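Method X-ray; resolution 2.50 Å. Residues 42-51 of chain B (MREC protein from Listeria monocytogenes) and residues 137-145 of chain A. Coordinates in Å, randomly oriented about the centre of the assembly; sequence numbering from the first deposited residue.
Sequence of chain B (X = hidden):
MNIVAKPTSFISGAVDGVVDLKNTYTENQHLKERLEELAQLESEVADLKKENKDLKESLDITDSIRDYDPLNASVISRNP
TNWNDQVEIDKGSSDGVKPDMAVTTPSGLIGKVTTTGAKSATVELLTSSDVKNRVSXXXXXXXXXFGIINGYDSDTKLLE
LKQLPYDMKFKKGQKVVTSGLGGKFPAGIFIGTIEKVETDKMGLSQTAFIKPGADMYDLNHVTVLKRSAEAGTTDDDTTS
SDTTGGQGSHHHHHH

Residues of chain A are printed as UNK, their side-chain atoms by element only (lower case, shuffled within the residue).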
# COMPACT_ATOMS: atom_id res chain seq x y z
N GLU B 42 -10.85 41.41 -51.25
CA GLU B 42 -10.63 39.98 -51.38
C GLU B 42 -9.21 39.65 -50.90
O GLU B 42 -8.97 38.57 -50.35
CB GLU B 42 -10.80 39.55 -52.83
CG GLU B 42 -12.23 39.68 -53.35
CD GLU B 42 -12.35 39.28 -54.82
OE1 GLU B 42 -11.88 38.18 -55.19
OE2 GLU B 42 -12.92 40.07 -55.61
N SER B 43 -8.29 40.59 -51.10
CA SER B 43 -6.90 40.42 -50.68
C SER B 43 -6.77 40.50 -49.17
O SER B 43 -5.97 39.78 -48.59
CB SER B 43 -6.00 41.50 -51.30
OG SER B 43 -5.78 41.23 -52.66
N GLU B 44 -7.55 41.37 -48.54
CA GLU B 44 -7.51 41.50 -47.09
C GLU B 44 -7.97 40.19 -46.46
O GLU B 44 -7.40 39.72 -45.47
CB GLU B 44 -8.41 42.64 -46.63
CG GLU B 44 -7.92 44.01 -47.03
CD GLU B 44 -8.74 45.14 -46.43
OE1 GLU B 44 -8.87 45.18 -45.18
OE2 GLU B 44 -9.26 45.98 -47.20
N VAL B 45 -9.02 39.62 -47.05
CA VAL B 45 -9.57 38.37 -46.56
C VAL B 45 -8.48 37.30 -46.58
O VAL B 45 -8.14 36.74 -45.53
CB VAL B 45 -10.76 37.92 -47.44
CG1 VAL B 45 -11.21 36.53 -47.04
CG2 VAL B 45 -11.90 38.90 -47.29
N ALA B 46 -7.94 37.02 -47.76
CA ALA B 46 -6.91 36.01 -47.91
C ALA B 46 -5.74 36.21 -46.94
O ALA B 46 -5.33 35.27 -46.27
CB ALA B 46 -6.40 36.00 -49.35
N ASP B 47 -5.23 37.44 -46.86
CA ASP B 47 -4.11 37.73 -45.97
C ASP B 47 -4.45 37.56 -44.50
O ASP B 47 -3.65 37.02 -43.73
CB ASP B 47 -3.58 39.15 -46.20
CG ASP B 47 -2.43 39.21 -47.21
OD1 ASP B 47 -1.88 40.31 -47.42
OD2 ASP B 47 -2.07 38.16 -47.79
N LEU B 48 -5.63 38.02 -44.09
CA LEU B 48 -6.02 37.89 -42.70
C LEU B 48 -6.21 36.43 -42.32
O LEU B 48 -5.81 36.00 -41.23
CB LEU B 48 -7.30 38.67 -42.45
CG LEU B 48 -7.05 40.18 -42.36
CD1 LEU B 48 -8.36 40.93 -42.46
CD2 LEU B 48 -6.35 40.48 -41.05
N LYS B 49 -6.81 35.66 -43.22
CA LYS B 49 -7.02 34.25 -42.96
C LYS B 49 -5.70 33.59 -42.62
O LYS B 49 -5.56 32.99 -41.55
CB LYS B 49 -7.64 33.56 -44.18
CG LYS B 49 -9.14 33.77 -44.31
CD LYS B 49 -9.70 33.01 -45.51
CE LYS B 49 -11.20 33.19 -45.60
NZ LYS B 49 -11.78 32.46 -46.77
N LYS B 50 -4.72 33.69 -43.52
CA LYS B 50 -3.43 33.07 -43.27
C LYS B 50 -2.76 33.58 -42.00
O LYS B 50 -2.21 32.79 -41.23
CB LYS B 50 -2.49 33.25 -44.46
CG LYS B 50 -1.10 32.70 -44.21
CD LYS B 50 -0.24 32.66 -45.46
CE LYS B 50 1.23 32.42 -45.10
NZ LYS B 50 1.42 31.26 -44.18
N GLU B 51 -2.82 34.88 -41.76
CA GLU B 51 -2.19 35.43 -40.58
C GLU B 51 -2.89 34.98 -39.30
O GLU B 51 -2.26 34.82 -38.25
CB GLU B 51 -2.14 36.96 -40.66
CG GLU B 51 -1.28 37.60 -39.59
CD GLU B 51 -0.77 38.96 -40.00
OE1 GLU B 51 -0.18 39.06 -41.10
OE2 GLU B 51 -0.95 39.92 -39.23
N UNK A 137 6.94 42.49 -53.66
CA UNK A 137 5.58 41.99 -53.72
C UNK A 137 5.41 40.51 -53.44
O UNK A 137 6.36 39.72 -53.52
c UNK A 137 4.97 42.31 -55.09
N UNK A 138 4.17 40.15 -53.14
CA UNK A 138 3.77 38.79 -52.85
C UNK A 138 2.57 38.41 -53.73
O UNK A 138 1.65 39.21 -53.94
c UNK A 138 2.75 37.19 -49.48
n UNK A 138 1.08 37.86 -47.79
c UNK A 138 3.10 37.25 -50.94
c UNK A 138 3.38 38.67 -51.38
c UNK A 138 1.46 37.93 -49.22
N UNK A 139 2.61 37.19 -54.28
CA UNK A 139 1.52 36.68 -55.10
C UNK A 139 0.72 35.74 -54.19
O UNK A 139 1.25 34.71 -53.74
c UNK A 139 2.02 35.84 -56.27
c UNK A 139 3.00 36.62 -57.11
c UNK A 139 0.84 35.37 -57.10
N UNK A 140 -0.53 36.09 -53.91
CA UNK A 140 -1.36 35.26 -53.04
C UNK A 140 -1.76 33.97 -53.73
O UNK A 140 -2.15 33.96 -54.89
c UNK A 140 -2.61 36.01 -52.62
n UNK A 140 -3.52 38.73 -50.39
c UNK A 140 -3.61 37.98 -51.48
o UNK A 140 -4.67 37.83 -52.09
c UNK A 140 -2.34 37.33 -51.97
N UNK A 141 -1.64 32.87 -52.99
CA UNK A 141 -2.00 31.57 -53.54
C UNK A 141 -2.10 30.58 -52.40
O UNK A 141 -1.85 30.95 -51.24
N UNK A 142 -2.46 29.34 -52.70
CA UNK A 142 -2.55 28.33 -51.64
C UNK A 142 -1.19 28.37 -50.96
O UNK A 142 -1.04 28.06 -49.78
c UNK A 142 -6.00 25.16 -53.58
c UNK A 142 -2.83 26.95 -52.24
c UNK A 142 -4.52 25.37 -53.24
c UNK A 142 -4.28 26.75 -52.66
n UNK A 142 -6.29 23.79 -54.09
N UNK A 143 -0.20 28.78 -51.74
CA UNK A 143 1.16 28.93 -51.27
C UNK A 143 1.70 30.21 -51.89
O UNK A 143 1.80 30.32 -53.11
c UNK A 143 2.01 27.74 -51.70
c UNK A 143 1.73 26.50 -50.89
o UNK A 143 3.27 24.69 -50.74
o UNK A 143 2.11 24.90 -52.60
c UNK A 143 2.42 25.28 -51.45
N UNK A 144 2.01 31.18 -51.03
CA UNK A 144 2.53 32.47 -51.45
C UNK A 144 3.90 32.42 -52.11
O UNK A 144 4.70 31.52 -51.84
c UNK A 144 2.58 33.39 -50.24
n UNK A 144 0.19 33.35 -50.46
o UNK A 144 1.07 34.13 -48.56
c UNK A 144 1.21 33.65 -49.67
N UNK A 145 4.17 33.39 -52.97
CA UNK A 145 5.46 33.50 -53.65
C UNK A 145 5.87 34.97 -53.57
O UNK A 145 5.01 35.86 -53.51
c UNK A 145 5.35 33.06 -55.10

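Position 137 carries a single side-chain carbon. It lies out of reach of chain B. One carbon makes it alanine, A:Ala137.

Position 138 has four carbons in a row ending in a nitrogen. The chain sets out toward the helix of chain B, and its terminal nitrogen lies 3.2 Å from OD2 of B:Asp47. An unbranched four-carbon chain with a terminal nitrogen is lysine, A:Lys138. Its NZ forms a salt bridge with that carboxylate and donates a hydrogen bond within it.

Position 139 has three carbons, one carrying the other two. It does not reach chain B. The branch directly at CB identifies valine, A:Val139.

Position 140 has three carbons, the third carrying one oxygen and one nitrogen. The nitrogen lies 3.0 Å from OD2 of B:Asp47 and 3.2 Å from the backbone O of B:Ser43. The oxygen lies 3.7 Å from CB of B:Ala46. A terminal amide on a three-carbon chain is glutamine, A:Gln140. With NE2 on the side of the two oxygens, it can donate to both.

Position 141 has no side-chain atoms and no contact with chain B. It is glycine, A:Gly141. An ideal CB here would be crowded by the backbone O of position 143, at 3.3 Å.

Position 142 has four carbons in a row ending in nitrogen. It makes no contact with chain B. It is lysine, A:Lys142.

Position 143 has three carbons, the third carrying two oxygens. Its CA-to-CB bond points away from the helix, and it makes no contact there. This carboxylate is glutamate, A:Glu143.

Position 144 has two carbons, the second carrying one oxygen and one nitrogen. The oxygen lies 3.7 Å from CD of B:Lys50. The short amide is asparagine, A:Asn144. Its OD1 meets the aliphatic part of the lysine, a packing contact.

Position 145 has one carbon and no contact with chain B. It is alanine, A:Ala145. Its O accepts from A:Val139 N; the return bond from its N to A:Val139 O is weak.

The contact is small, burying 249 Å² in all, and largely polar. B:Asp47 is the centre on the helix side. Its CA-to-CB bond runs sideways, but the carboxylate end comes nearer, and OD2 accepts from both A:Lys138 and A:Gln140. The glutamine bond to this oxygen is weak, with an angle of 128°. Its bond to B:Ser43 O is straighter, at 160°. That carbonyl also accepts the helical bond from B:Asp47 N, so the glutamine adds a second donor. B:Ala46 and B:Lys50, one helical turn apart, both point toward chain A and extend the contact by packing.

Chain A, residues 137-145: AKVQGKENA
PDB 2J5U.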